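Long-range contacts in filamentous hemagglutinin (Bordetella pertussis, PDB 1RWR), which is a secreted adhesin whose amino-terminal domain, described here, probably directs its export across the outer membrane through the two-partner secretion pathway: residues Ile136-Val140 with Gly189-His195; Gln141-Ile147 with Ala164-Gln170; Ile230-Asp236 with Thr254-Gln258; Ser237-Gln243 with Ser257-Leu263. All blocks are in the same frame, centred on the assembly; numbering follows the deposited sequence.

The four contacts lie along one beta-helix of the TPS domain and come in the order of their numbers by first segment, with contact 2 falling between the two segments of contact 1. Contact 1 belongs to an antiparallel four-stranded sheet added to the helix; contacts 2 and 4, with centres about 14 Å apart, join rungs of the same long parallel sheet, and contact 3 joins rungs of the ten-stranded parallel sheet. Contacts 3 and 4, with centres about 8 Å apart, touch and share Ser257 and Gln258, where the chain turns from one sheet to the other. Contacts 1, 2 and 3 meet around Asp236, whose carboxylate takes Arg165 and the backbone of Ala190, tying the added sheet to the coil.

Contact 1 of 4, residues Ile136-Val140 with Gly189-His195; sequences IGLDV and GANRYDH
Two strands of the antiparallel four-stranded sheet that supplements the beta-helix pair here, 136-140 with 191-194, their axes 4.5 Å apart at closest approach and at 160° between N-to-C directions. Leu138 and Tyr193 form a hydrogen-bonded pair (Leu138 N to Tyr193 O and Tyr193 N to Leu138 O, both 2.9 Å), flanked by the non-hydrogen-bonded pairs Gly137-Asp194 and Asp139-Arg192. His195 N gives to Ile136 O at 2.9 Å, and Val140 N to Asn191 O at 2.8 Å. Side chains alternate between the faces. Leu138 (m, t), Val140 (t) and Tyr193 (t, chi2 70°) point into the domain, against strands 119-125 and 159-164; Leu138 CB is 4.2 Å from Tyr193 CB, while the phenol runs on to bond Asp161 through OH. His195, chi1 t, swings its ring beside Ile136, with CB-CB at 3.8 Å. The other face carries the charges. Arg192, t at chi1 and chi2 but m at chi3, curls over the strand, and Gly137, without a side chain, leaves room for its guanidinium: an ideal CB would sit 3.4 Å from Arg192 CZ. Asp194 (t) bonds Thr197 and, through OD1, accepts at 2.5 Å from water 1, which accepts a hydrogen bond from Ile136 N at 3.1 Å. Asp139 (m) meets the guanidinium side-on in a bidentate salt bridge, Arg192 NE to Asp139 OD1 at 2.8 Å and Arg192 NH2 to Asp139 OD2 at 2.9 Å.

Contact 2 of 4, residues Gln141-Ile147 with Ala164-Gln170; sequences QQGTVTI and ARLVKLQ
Gln141 opens the segment in a loop and offers its carbonyl: Arg165 NH1 bonds Gln141 O at 3.0 Å, the guanidinium also reaching Ala207 O and making a salt bridge with Asp236. At Gln142 the backbone C lies 3.6 Å from Arg165 CB. Gly143, with phi/psi of 103/148, turns the chain into the strand, and its O receives Leu166 N at 3.2 Å and, weakly, Arg165 N at 2.9 Å. Strand 144-147 then runs parallel to 166-169, the axes 4.7 Å apart and 8° from alignment, with Thr144 beside Leu166, Val145 beside Val167, Thr146 beside Lys168 and Ile147 beside Leu169. Thr144 and Thr146, both m, share the outer face with Leu166 and Lys168; Thr144 OG1 is 3.6 Å from Leu166 CB. Val145 (t) faces inward, its CG2 3.7 Å from Ala164 CB, and its backbone straddles Val167, N to Leu166 O (3.1 Å) and O to Lys168 N (3.0 Å). Ile147 (m, m) repeats this, N to Lys168 O at 2.9 Å and O to Gln170 N at 2.8 Å, with CG1 3.8 Å from Leu169 CD2. In-register stacking of like positions from successive coils is the hallmark of the parallel beta-helix.

Contact 3 of 4, residues Ile230-Asp236 with Thr254-Gln258; sequences ITLVSSD and TVSSQ
Backbone hydrogen bonds ladder these two rungs of the parallel beta-helix. Ser256 N gives to Leu232 O at 2.8 Å; Thr254 N to Ile230 O, Leu232 N to Thr254 O and Ser234 N to Ser256 O are each 2.9 Å, and Gln258 N to Ser234 O closes the row at 3.1 Å. Both strands, 230-234 and 254-257, are extended (phi near -125°, psi near 128°) and run only 2° from parallel, axes 4.7 Å apart, with Thr231 level with Thr254, Leu232 with Val255 and Val233 with Ser256. Beyond the strand, Asp236 leaves this pair to bind Arg165 in a salt bridge and the backbone of Ala190. Waters extend the polar network: water 3 lies 2.7 Å from both Ser234 OG and Asp236 O and accepts from Gln258 N at 3.0 Å, while water 2 lies 2.8 Å from Thr254 OG1 and 3.2 Å from Thr231 OG1 and donates to Ile230 O at 3.0 Å. On the inner face Leu232 (m, t) packs on Val255 (t), CD1 to CG2 4.1 Å, and Val241 adjoins Val255 and Ser234. On the outer face Thr231 stacks on its like, Thr254, both m, and Val233 lies beside Ser256, both t, CG2 to CB 4.4 Å. At its end water 4 accepts from Ser256 OG at 2.8 Å and donates to Ser234 O at 2.8 Å and Gln258 OE1 at 3.1 Å.

Contact 4 of 4, residues Ser237-Gln243 with Ser257-Leu263; sequences SGLGVRQ and SQGEIAL
Gly259 adopts phi/psi of -145/-138, and its missing side chain is what lets the two turns come together: an ideal CB would fall 2.4 Å from Leu239 O, a clash, whereas Gly259 CA itself approaches Leu239 O at 3.3 Å in a CA-H...O contact. The turn is held from within by Ser257 (t), an ST turn in which OG accepts from Gly259 N at 3.0 Å and gives to Glu260 O at 2.9 Å. Across the gap Gly238 N bonds Gln258 O at 3.0 Å, and water 5 links Gly238 O to Glu260 N, 3.0 Å from each. Strands 240-243 and 261-263 follow, parallel within 2° and 4.7 Å apart, Val241 level with Ile261, Arg242 with Ala262 and Gln243 with Leu263. Val241 N to Glu260 O and Ala262 N to Val241 O are both 2.8 Å; Gln243 N to Ala262 O is 2.9 Å. Inside, Val241 CG2 (chi1 t) lies 3.9 Å from Ser257 CB, and Gln243 CB 3.8 Å from Leu263 CD2; the amide of Gln243 bonds Gly223. Arg242 points outward to a salt bridge with Asp218. In the beta-helix, this pair continues the sheet between strands 215-219 and 281-283, with inward-facing Val241 and Ile261 meeting Val255 of strand 252-257.

Contact 1 of 4, residues Ile136-Val140 with Gly189-His195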
loop_
_atom_site.group_PDB
_atom_site.type_symbol
_atom_site.label_atom_id
_atom_site.label_comp_id
_atom_site.label_asym_id
_atom_site.label_seq_id
_atom_site.Cartn_x
_atom_site.Cartn_y
_atom_site.Cartn_z
ATOM N N ILE A 136 7.316 13.418 1.378
ATOM C CA ILE A 136 5.894 13.158 1.276
ATOM C C ILE A 136 5.394 12.688 2.636
ATOM O O ILE A 136 5.857 11.679 3.156
ATOM C CB ILE A 136 5.622 12.047 0.256
ATOM C CG1 ILE A 136 6.174 12.396 -1.147
ATOM C CG2 ILE A 136 4.132 11.787 0.210
ATOM C CD1 ILE A 136 6.133 11.298 -2.111
ATOM N N GLY A 137 4.470 13.423 3.234
ATOM C CA GLY A 137 3.788 12.988 4.447
ATOM C C GLY A 137 2.369 12.618 4.098
ATOM O O GLY A 137 1.760 13.207 3.199
ATOM N N LEU A 138 1.851 11.602 4.766
ATOM C CA LEU A 138 0.506 11.118 4.510
ATOM C C LEU A 138 -0.275 11.264 5.787
ATOM O O LEU A 138 0.028 10.581 6.762
ATOM C CB LEU A 138 0.562 9.635 4.113
ATOM C CG LEU A 138 1.345 9.371 2.823
ATOM C CD1 LEU A 138 1.581 7.901 2.610
ATOM C CD2 LEU A 138 0.657 10.011 1.605
ATOM N N ASP A 139 -1.283 12.117 5.804
ATOM C CA ASP A 139 -2.047 12.347 7.026
ATOM C C ASP A 139 -3.327 11.549 6.946
ATOM O O ASP A 139 -4.279 11.920 6.270
ATOM C CB ASP A 139 -2.360 13.818 7.208
ATOM C CG ASP A 139 -1.157 14.583 7.608
ATOM O OD1 ASP A 139 -0.356 14.037 8.399
ATOM O OD2 ASP A 139 -0.948 15.718 7.143
ATOM N N VAL A 140 -3.306 10.452 7.664
ATOM C CA VAL A 140 -4.449 9.557 7.719
ATOM C C VAL A 140 -5.410 9.975 8.816
ATOM O O VAL A 140 -5.082 9.893 10.001
ATOM C CB VAL A 140 -3.995 8.090 7.981
ATOM C CG1 VAL A 140 -5.212 7.211 7.976
ATOM C CG2 VAL A 140 -2.991 7.654 6.924
ATOM N N GLY A 189 -4.849 3.522 11.759
ATOM C CA GLY A 189 -5.093 4.548 12.773
ATOM C C GLY A 189 -4.846 5.948 12.239
ATOM O O GLY A 189 -4.509 6.140 11.074
ATOM N N ALA A 190 -5.081 6.922 13.107
ATOM C CA ALA A 190 -4.864 8.315 12.781
ATOM C C ALA A 190 -3.397 8.597 12.970
ATOM O O ALA A 190 -2.894 8.656 14.096
ATOM C CB ALA A 190 -5.741 9.217 13.641
ATOM N N ASN A 191 -2.715 8.681 11.846
ATOM C CA ASN A 191 -1.267 8.820 11.806
ATOM C C ASN A 191 -0.815 9.778 10.744
ATOM O O ASN A 191 -1.418 9.886 9.696
ATOM C CB ASN A 191 -0.591 7.473 11.479
ATOM C CG ASN A 191 -0.709 6.444 12.592
ATOM O OD1 ASN A 191 -0.223 6.645 13.693
ATOM N ND2 ASN A 191 -1.355 5.321 12.283
ATOM N N ARG A 192 0.294 10.450 10.990
ATOM C CA ARG A 192 1.076 10.975 9.898
ATOM C C ARG A 192 2.091 9.888 9.588
ATOM O O ARG A 192 2.830 9.423 10.482
ATOM C CB ARG A 192 1.838 12.250 10.284
ATOM C CG ARG A 192 2.885 12.541 9.183
ATOM C CD ARG A 192 3.318 13.900 9.121
ATOM N NE ARG A 192 2.333 14.777 8.509
ATOM C CZ ARG A 192 2.640 15.962 8.041
ATOM N NH1 ARG A 192 3.901 16.384 8.108
ATOM N NH2 ARG A 192 1.705 16.728 7.541
ATOM N N TYR A 193 2.134 9.468 8.329
ATOM C CA TYR A 193 3.138 8.518 7.874
ATOM C C TYR A 193 4.123 9.207 6.960
ATOM O O TYR A 193 3.750 9.748 5.910
ATOM C CB TYR A 193 2.467 7.389 7.126
ATOM C CG TYR A 193 3.290 6.134 6.888
ATOM C CD1 TYR A 193 3.621 5.287 7.932
ATOM C CD2 TYR A 193 3.677 5.778 5.612
ATOM C CE1 TYR A 193 4.327 4.110 7.720
ATOM C CE2 TYR A 193 4.393 4.586 5.389
ATOM C CZ TYR A 193 4.686 3.759 6.445
ATOM O OH TYR A 193 5.313 2.561 6.230
ATOM N N ASP A 194 5.376 9.229 7.373
ATOM C CA ASP A 194 6.400 9.806 6.542
ATOM C C ASP A 194 6.882 8.781 5.513
ATOM O O ASP A 194 7.437 7.756 5.867
ATOM C CB ASP A 194 7.583 10.245 7.393
ATOM C CG ASP A 194 8.668 10.827 6.540
ATOM O OD1 ASP A 194 8.346 11.802 5.840
ATOM O OD2 ASP A 194 9.811 10.374 6.442
ATOM N N HIS A 195 6.736 9.098 4.245
ATOM C CA HIS A 195 7.047 8.154 3.170
ATOM C C HIS A 195 8.541 7.798 3.111
ATOM O O HIS A 195 8.913 6.652 2.834
ATOM C CB HIS A 195 6.573 8.721 1.836
ATOM C CG HIS A 195 6.839 7.815 0.689
ATOM N ND1 HIS A 195 6.002 6.763 0.352
ATOM C CD2 HIS A 195 7.872 7.774 -0.176
ATOM C CE1 HIS A 195 6.517 6.120 -0.678
ATOM N NE2 HIS A 195 7.651 6.707 -1.014
HETATM O O HOH W 1 9.027 11.827 3.417
#

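Contact 2 of 4, residues Gln141-Ile147 with Ala164-Gln170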
loop_
_atom_site.group_PDB
_atom_site.type_symbol
_atom_site.label_atom_id
_atom_site.label_comp_id
_atom_site.label_asym_id
_atom_site.label_seq_id
_atom_site.Cartn_x
_atom_site.Cartn_y
_atom_site.Cartn_z
ATOM N N GLN A 141 -6.605 10.381 8.420
ATOM C CA GLN A 141 -7.673 10.680 9.364
ATOM C C GLN A 141 -8.942 9.893 9.095
ATOM O O GLN A 141 -9.811 9.848 9.951
ATOM C CB GLN A 141 -7.972 12.166 9.362
ATOM C CG GLN A 141 -6.759 12.945 9.874
ATOM C CD GLN A 141 -6.993 14.393 9.836
ATOM O OE1 GLN A 141 -6.995 14.989 8.762
ATOM N NE2 GLN A 141 -7.252 14.974 10.986
ATOM N N GLN A 142 -9.058 9.292 7.922
ATOM C CA GLN A 142 -10.239 8.520 7.570
ATOM C C GLN A 142 -9.911 7.520 6.496
ATOM O O GLN A 142 -8.841 7.581 5.929
ATOM C CB GLN A 142 -11.355 9.424 7.070
ATOM C CG GLN A 142 -11.022 10.189 5.791
ATOM C CD GLN A 142 -12.117 11.150 5.406
ATOM O OE1 GLN A 142 -11.980 12.353 5.564
ATOM N NE2 GLN A 142 -13.219 10.622 4.954
ATOM N N GLY A 143 -10.851 6.604 6.236
ATOM C CA GLY A 143 -10.788 5.725 5.078
ATOM C C GLY A 143 -10.361 4.330 5.401
ATOM O O GLY A 143 -9.527 4.107 6.274
ATOM N N THR A 144 -10.881 3.388 4.629
ATOM C CA THR A 144 -10.527 1.965 4.720
ATOM C C THR A 144 -9.833 1.490 3.439
ATOM O O THR A 144 -10.242 1.865 2.339
ATOM C CB THR A 144 -11.799 1.158 4.906
ATOM O OG1 THR A 144 -12.444 1.534 6.150
ATOM C CG2 THR A 144 -11.503 -0.336 4.970
ATOM N N VAL A 145 -8.829 0.629 3.565
ATOM C CA VAL A 145 -8.315 -0.141 2.433
ATOM C C VAL A 145 -8.761 -1.562 2.659
ATOM O O VAL A 145 -8.551 -2.116 3.731
ATOM C CB VAL A 145 -6.791 -0.098 2.324
ATOM C CG1 VAL A 145 -6.237 -1.129 1.281
ATOM C CG2 VAL A 145 -6.322 1.315 2.027
ATOM N N THR A 146 -9.412 -2.136 1.668
ATOM C CA THR A 146 -9.822 -3.529 1.688
ATOM C C THR A 146 -9.082 -4.326 0.623
ATOM O O THR A 146 -9.111 -3.980 -0.558
ATOM C CB THR A 146 -11.333 -3.629 1.422
ATOM O OG1 THR A 146 -12.077 -2.926 2.440
ATOM C CG2 THR A 146 -11.758 -5.073 1.466
ATOM N N ILE A 147 -8.374 -5.365 1.053
ATOM C CA ILE A 147 -7.771 -6.292 0.144
ATOM C C ILE A 147 -8.794 -7.422 -0.018
ATOM O O ILE A 147 -9.071 -8.132 0.926
ATOM C CB ILE A 147 -6.407 -6.839 0.683
ATOM C CG1 ILE A 147 -5.410 -5.711 0.987
ATOM C CG2 ILE A 147 -5.834 -7.811 -0.320
ATOM C CD1 ILE A 147 -5.235 -4.728 -0.089
ATOM N N ALA A 164 -3.838 3.375 6.360
ATOM C CA ALA A 164 -5.255 3.774 6.286
ATOM C C ALA A 164 -5.821 3.872 7.679
ATOM O O ALA A 164 -5.165 3.470 8.660
ATOM C CB ALA A 164 -6.057 2.774 5.463
ATOM N N ARG A 165 -7.039 4.405 7.806
ATOM C CA ARG A 165 -7.621 4.487 9.126
ATOM C C ARG A 165 -7.980 3.096 9.607
ATOM O O ARG A 165 -7.715 2.755 10.746
ATOM C CB ARG A 165 -8.817 5.434 9.164
ATOM C CG ARG A 165 -9.276 5.811 10.588
ATOM C CD ARG A 165 -8.254 6.740 11.291
ATOM N NE ARG A 165 -8.450 6.899 12.728
ATOM C CZ ARG A 165 -9.242 7.834 13.323
ATOM N NH1 ARG A 165 -10.042 8.622 12.633
ATOM N NH2 ARG A 165 -9.279 7.908 14.645
ATOM N N LEU A 166 -8.604 2.340 8.724
ATOM C CA LEU A 166 -8.928 0.930 8.942
ATOM C C LEU A 166 -8.438 0.090 7.775
ATOM O O LEU A 166 -8.395 0.540 6.631
ATOM C CB LEU A 166 -10.443 0.738 9.042
ATOM C CG LEU A 166 -11.190 1.503 10.145
ATOM C CD1 LEU A 166 -12.700 1.272 9.969
ATOM C CD2 LEU A 166 -10.742 1.126 11.571
ATOM N N VAL A 167 -8.142 -1.169 8.045
ATOM C CA VAL A 167 -7.678 -2.071 6.994
ATOM C C VAL A 167 -8.369 -3.420 7.150
ATOM O O VAL A 167 -8.425 -3.959 8.250
ATOM C CB VAL A 167 -6.151 -2.241 6.975
ATOM C CG1 VAL A 167 -5.725 -3.163 5.817
ATOM C CG2 VAL A 167 -5.460 -0.927 6.885
ATOM N N LYS A 168 -8.910 -3.932 6.051
ATOM C CA LYS A 168 -9.533 -5.265 6.015
ATOM C C LYS A 168 -8.722 -6.135 5.053
ATOM O O LYS A 168 -8.467 -5.724 3.914
ATOM C CB LYS A 168 -10.973 -5.141 5.581
ATOM C CG LYS A 168 -11.782 -4.356 6.641
ATOM C CD LYS A 168 -13.211 -4.118 6.282
ATOM C CE LYS A 168 -14.002 -3.470 7.482
ATOM N NZ LYS A 168 -13.351 -3.378 8.877
ATOM N N LEU A 169 -8.302 -7.307 5.529
ATOM C CA LEU A 169 -7.468 -8.223 4.764
ATOM C C LEU A 169 -8.249 -9.498 4.498
ATOM O O LEU A 169 -8.330 -10.372 5.369
ATOM C CB LEU A 169 -6.185 -8.524 5.502
ATOM C CG LEU A 169 -5.332 -7.304 5.878
ATOM C CD1 LEU A 169 -4.263 -7.652 6.889
ATOM C CD2 LEU A 169 -4.763 -6.646 4.596
ATOM N N GLN A 170 -8.825 -9.569 3.307
ATOM C CA GLN A 170 -9.670 -10.693 2.879
ATOM C C GLN A 170 -9.120 -11.409 1.639
ATOM O O GLN A 170 -9.845 -12.123 0.921
ATOM C CB GLN A 170 -11.098 -10.220 2.668
ATOM C CG GLN A 170 -11.715 -9.699 3.950
ATOM C CD GLN A 170 -12.960 -8.853 3.734
ATOM O OE1 GLN A 170 -13.518 -8.795 2.640
ATOM N NE2 GLN A 170 -13.409 -8.214 4.799
#

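Contact 3 of 4, residues Ile230-Asp236 with Thr254-Gln258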
loop_
_atom_site.group_PDB
_atom_site.type_symbol
_atom_site.label_atom_id
_atom_site.label_comp_id
_atom_site.label_asym_id
_atom_site.label_seq_id
_atom_site.Cartn_x
_atom_site.Cartn_y
_atom_site.Cartn_z
ATOM N N ILE A 230 7.328 -8.570 7.956
ATOM C CA ILE A 230 5.910 -8.186 8.057
ATOM C C ILE A 230 5.731 -7.344 9.316
ATOM O O ILE A 230 6.171 -7.732 10.420
ATOM C CB ILE A 230 5.010 -9.428 8.141
ATOM C CG1 ILE A 230 5.176 -10.324 6.918
ATOM C CG2 ILE A 230 3.528 -9.030 8.275
ATOM C CD1 ILE A 230 4.426 -11.621 7.037
ATOM N N THR A 231 5.114 -6.183 9.155
ATOM C CA THR A 231 4.838 -5.297 10.251
ATOM C C THR A 231 3.365 -4.892 10.208
ATOM O O THR A 231 2.893 -4.419 9.180
ATOM C CB THR A 231 5.694 -4.065 10.131
ATOM O OG1 THR A 231 7.078 -4.450 10.140
ATOM C CG2 THR A 231 5.497 -3.135 11.335
ATOM N N LEU A 232 2.669 -5.080 11.326
ATOM C CA LEU A 232 1.298 -4.625 11.518
ATOM C C LEU A 232 1.247 -3.663 12.683
ATOM O O LEU A 232 1.692 -3.997 13.790
ATOM C CB LEU A 232 0.332 -5.797 11.727
ATOM C CG LEU A 232 0.424 -7.016 10.769
ATOM C CD1 LEU A 232 -0.519 -8.115 11.284
ATOM C CD2 LEU A 232 0.089 -6.665 9.367
ATOM N N VAL A 233 0.723 -2.471 12.429
ATOM C CA VAL A 233 0.692 -1.411 13.396
ATOM C C VAL A 233 -0.715 -0.812 13.442
ATOM O O VAL A 233 -1.284 -0.501 12.405
ATOM C CB VAL A 233 1.708 -0.300 13.063
ATOM C CG1 VAL A 233 1.503 0.910 14.005
ATOM C CG2 VAL A 233 3.144 -0.831 13.128
ATOM N N SER A 234 -1.246 -0.646 14.654
ATOM C CA SER A 234 -2.509 0.016 14.899
ATOM C C SER A 234 -2.248 1.021 16.010
ATOM O O SER A 234 -1.774 0.653 17.090
ATOM C CB SER A 234 -3.547 -1.006 15.354
ATOM O OG SER A 234 -4.754 -0.380 15.697
ATOM N N SER A 235 -2.496 2.287 15.742
ATOM C CA SER A 235 -2.128 3.319 16.697
ATOM C C SER A 235 -3.304 3.912 17.503
ATOM O O SER A 235 -3.059 4.540 18.545
ATOM C CB SER A 235 -1.289 4.389 15.962
ATOM O OG SER A 235 -2.096 4.933 14.999
ATOM N N ASP A 236 -4.551 3.700 17.086
ATOM C CA ASP A 236 -5.704 4.283 17.820
ATOM C C ASP A 236 -5.957 3.532 19.131
ATOM O O ASP A 236 -6.103 2.308 19.137
ATOM C CB ASP A 236 -6.989 4.275 17.008
ATOM C CG ASP A 236 -6.945 5.200 15.793
ATOM O OD1 ASP A 236 -5.989 6.032 15.684
ATOM O OD2 ASP A 236 -7.839 5.164 14.936
ATOM N N THR A 254 6.411 -8.346 13.219
ATOM C CA THR A 254 6.232 -7.395 14.305
ATOM C C THR A 254 4.808 -6.883 14.290
ATOM O O THR A 254 4.327 -6.399 13.257
ATOM C CB THR A 254 7.191 -6.230 14.129
ATOM O OG1 THR A 254 8.527 -6.732 13.951
ATOM C CG2 THR A 254 7.222 -5.324 15.358
ATOM N N VAL A 255 4.132 -6.979 15.424
ATOM C CA VAL A 255 2.795 -6.386 15.571
ATOM C C VAL A 255 2.781 -5.449 16.771
ATOM O O VAL A 255 3.169 -5.854 17.893
ATOM C CB VAL A 255 1.710 -7.484 15.734
ATOM C CG1 VAL A 255 0.345 -6.859 15.735
ATOM C CG2 VAL A 255 1.810 -8.527 14.689
ATOM N N SER A 256 2.307 -4.234 16.559
ATOM C CA SER A 256 2.180 -3.204 17.594
ATOM C C SER A 256 0.733 -2.713 17.585
ATOM O O SER A 256 0.188 -2.353 16.537
ATOM C CB SER A 256 3.185 -2.079 17.318
ATOM O OG SER A 256 2.986 -0.939 18.168
ATOM N N SER A 257 0.092 -2.724 18.749
ATOM C CA SER A 257 -1.280 -2.296 18.864
ATOM C C SER A 257 -1.493 -1.454 20.100
ATOM O O SER A 257 -0.915 -1.745 21.143
ATOM C CB SER A 257 -2.197 -3.520 18.891
ATOM O OG SER A 257 -3.572 -3.151 19.027
ATOM N N GLN A 258 -2.330 -0.435 19.990
ATOM C CA GLN A 258 -2.769 0.338 21.172
ATOM C C GLN A 258 -4.060 -0.235 21.752
ATOM O O GLN A 258 -4.726 0.416 22.566
ATOM C CB GLN A 258 -2.860 1.828 20.847
ATOM C CG GLN A 258 -1.525 2.419 20.399
ATOM C CD GLN A 258 -0.407 2.129 21.388
ATOM O OE1 GLN A 258 0.692 1.670 21.004
ATOM N NE2 GLN A 258 -0.684 2.374 22.671
HETATM O O HOH W 2 8.928 -6.824 11.170
HETATM O O HOH W 3 -4.744 0.109 18.345
HETATM O O HOH W 4 0.835 0.822 17.990
#

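Contact 4 of 4, residues Ser237-Gln243 with Ser257-Leu263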
loop_
_atom_site.group_PDB
_atom_site.type_symbol
_atom_site.label_atom_id
_atom_site.label_comp_id
_atom_site.label_asym_id
_atom_site.label_seq_id
_atom_site.Cartn_x
_atom_site.Cartn_y
_atom_site.Cartn_z
ATOM N N SER A 237 -6.053 4.267 20.240
ATOM C CA SER A 237 -6.224 3.638 21.551
ATOM C C SER A 237 -7.516 2.808 21.587
ATOM O O SER A 237 -8.591 3.241 21.157
ATOM C CB SER A 237 -6.242 4.689 22.655
ATOM O OG SER A 237 -6.472 4.091 23.926
ATOM N N GLY A 238 -7.389 1.578 22.053
ATOM C CA GLY A 238 -8.556 0.741 22.250
ATOM C C GLY A 238 -8.956 -0.103 21.063
ATOM O O GLY A 238 -9.874 -0.917 21.174
ATOM N N LEU A 239 -8.307 0.080 19.915
ATOM C CA LEU A 239 -8.712 -0.667 18.703
ATOM C C LEU A 239 -7.784 -1.860 18.526
ATOM O O LEU A 239 -6.625 -1.785 18.896
ATOM C CB LEU A 239 -8.674 0.228 17.460
ATOM C CG LEU A 239 -9.930 1.079 17.272
ATOM C CD1 LEU A 239 -10.039 2.108 18.378
ATOM C CD2 LEU A 239 -10.029 1.793 15.980
ATOM N N GLY A 240 -8.297 -2.944 17.941
ATOM C CA GLY A 240 -7.566 -4.195 17.888
ATOM C C GLY A 240 -6.916 -4.487 16.570
ATOM O O GLY A 240 -7.287 -3.933 15.540
ATOM N N VAL A 241 -5.920 -5.357 16.598
ATOM C CA VAL A 241 -5.414 -6.007 15.417
ATOM C C VAL A 241 -5.828 -7.463 15.468
ATOM O O VAL A 241 -5.417 -8.180 16.367
ATOM C CB VAL A 241 -3.876 -5.970 15.361
ATOM C CG1 VAL A 241 -3.370 -6.768 14.152
ATOM C CG2 VAL A 241 -3.392 -4.557 15.310
ATOM N N ARG A 242 -6.662 -7.865 14.533
ATOM C CA ARG A 242 -7.061 -9.251 14.375
ATOM C C ARG A 242 -6.556 -9.708 13.025
ATOM O O ARG A 242 -6.894 -9.143 11.989
ATOM C CB ARG A 242 -8.557 -9.433 14.443
ATOM C CG ARG A 242 -8.958 -10.922 14.300
ATOM C CD ARG A 242 -10.369 -11.209 14.695
ATOM N NE ARG A 242 -11.339 -10.455 13.908
ATOM C CZ ARG A 242 -12.643 -10.481 14.126
ATOM N NH1 ARG A 242 -13.129 -11.219 15.111
ATOM N NH2 ARG A 242 -13.463 -9.760 13.371
ATOM N N GLN A 243 -5.771 -10.756 13.029
ATOM C CA GLN A 243 -5.227 -11.288 11.794
ATOM C C GLN A 243 -5.207 -12.789 11.914
ATOM O O GLN A 243 -4.256 -13.361 12.474
ATOM C CB GLN A 243 -3.821 -10.729 11.539
ATOM C CG GLN A 243 -3.030 -11.299 10.296
ATOM C CD GLN A 243 -3.793 -11.447 8.942
ATOM O OE1 GLN A 243 -4.881 -12.003 8.877
ATOM N NE2 GLN A 243 -3.168 -11.018 7.854
ATOM N N SER A 257 0.092 -2.724 18.749
ATOM C CA SER A 257 -1.280 -2.296 18.864
ATOM C C SER A 257 -1.493 -1.454 20.100
ATOM O O SER A 257 -0.915 -1.745 21.143
ATOM C CB SER A 257 -2.197 -3.520 18.891
ATOM O OG SER A 257 -3.572 -3.151 19.027
ATOM N N GLN A 258 -2.330 -0.435 19.990
ATOM C CA GLN A 258 -2.769 0.338 21.172
ATOM C C GLN A 258 -4.060 -0.235 21.752
ATOM O O GLN A 258 -4.726 0.416 22.566
ATOM C CB GLN A 258 -2.860 1.828 20.847
ATOM C CG GLN A 258 -1.525 2.419 20.399
ATOM C CD GLN A 258 -0.407 2.129 21.388
ATOM O OE1 GLN A 258 0.692 1.670 21.004
ATOM N NE2 GLN A 258 -0.684 2.374 22.671
ATOM N N GLY A 259 -4.399 -1.449 21.318
ATOM C CA GLY A 259 -5.436 -2.267 21.924
ATOM C C GLY A 259 -5.047 -3.719 21.857
ATOM O O GLY A 259 -3.880 -4.036 22.074
ATOM N N GLU A 260 -6.015 -4.566 21.535
ATOM C CA GLU A 260 -5.869 -6.022 21.438
ATOM C C GLU A 260 -5.000 -6.430 20.249
ATOM O O GLU A 260 -4.911 -5.719 19.232
ATOM C CB GLU A 260 -7.265 -6.650 21.316
ATOM C CG GLU A 260 -7.339 -8.129 21.061
ATOM C CD GLU A 260 -8.764 -8.646 20.911
ATOM O OE1 GLU A 260 -9.727 -7.861 21.140
ATOM O OE2 GLU A 260 -8.913 -9.825 20.568
ATOM N N ILE A 261 -4.394 -7.604 20.386
ATOM C CA ILE A 261 -3.868 -8.346 19.238
ATOM C C ILE A 261 -4.382 -9.764 19.331
ATOM O O ILE A 261 -4.296 -10.388 20.395
ATOM C CB ILE A 261 -2.332 -8.383 19.249
ATOM C CG1 ILE A 261 -1.709 -6.980 19.164
ATOM C CG2 ILE A 261 -1.825 -9.300 18.136
ATOM C CD1 ILE A 261 -0.186 -6.942 19.487
ATOM N N ALA A 262 -4.892 -10.276 18.220
ATOM C CA ALA A 262 -5.349 -11.642 18.114
ATOM C C ALA A 262 -4.837 -12.216 16.786
ATOM O O ALA A 262 -5.298 -11.822 15.718
ATOM C CB ALA A 262 -6.807 -11.685 18.138
ATOM N N LEU A 263 -3.852 -13.105 16.850
ATOM C CA LEU A 263 -3.314 -13.723 15.634
ATOM C C LEU A 263 -3.706 -15.175 15.584
ATOM O O LEU A 263 -4.010 -15.799 16.627
ATOM C CB LEU A 263 -1.769 -13.685 15.569
ATOM C CG LEU A 263 -1.095 -12.315 15.621
ATOM C CD1 LEU A 263 0.397 -12.491 15.402
ATOM C CD2 LEU A 263 -1.691 -11.309 14.603
HETATM O O HOH W 5 -8.804 -3.667 21.173
HETATM O O HOH W 3 -4.744 0.109 18.345
#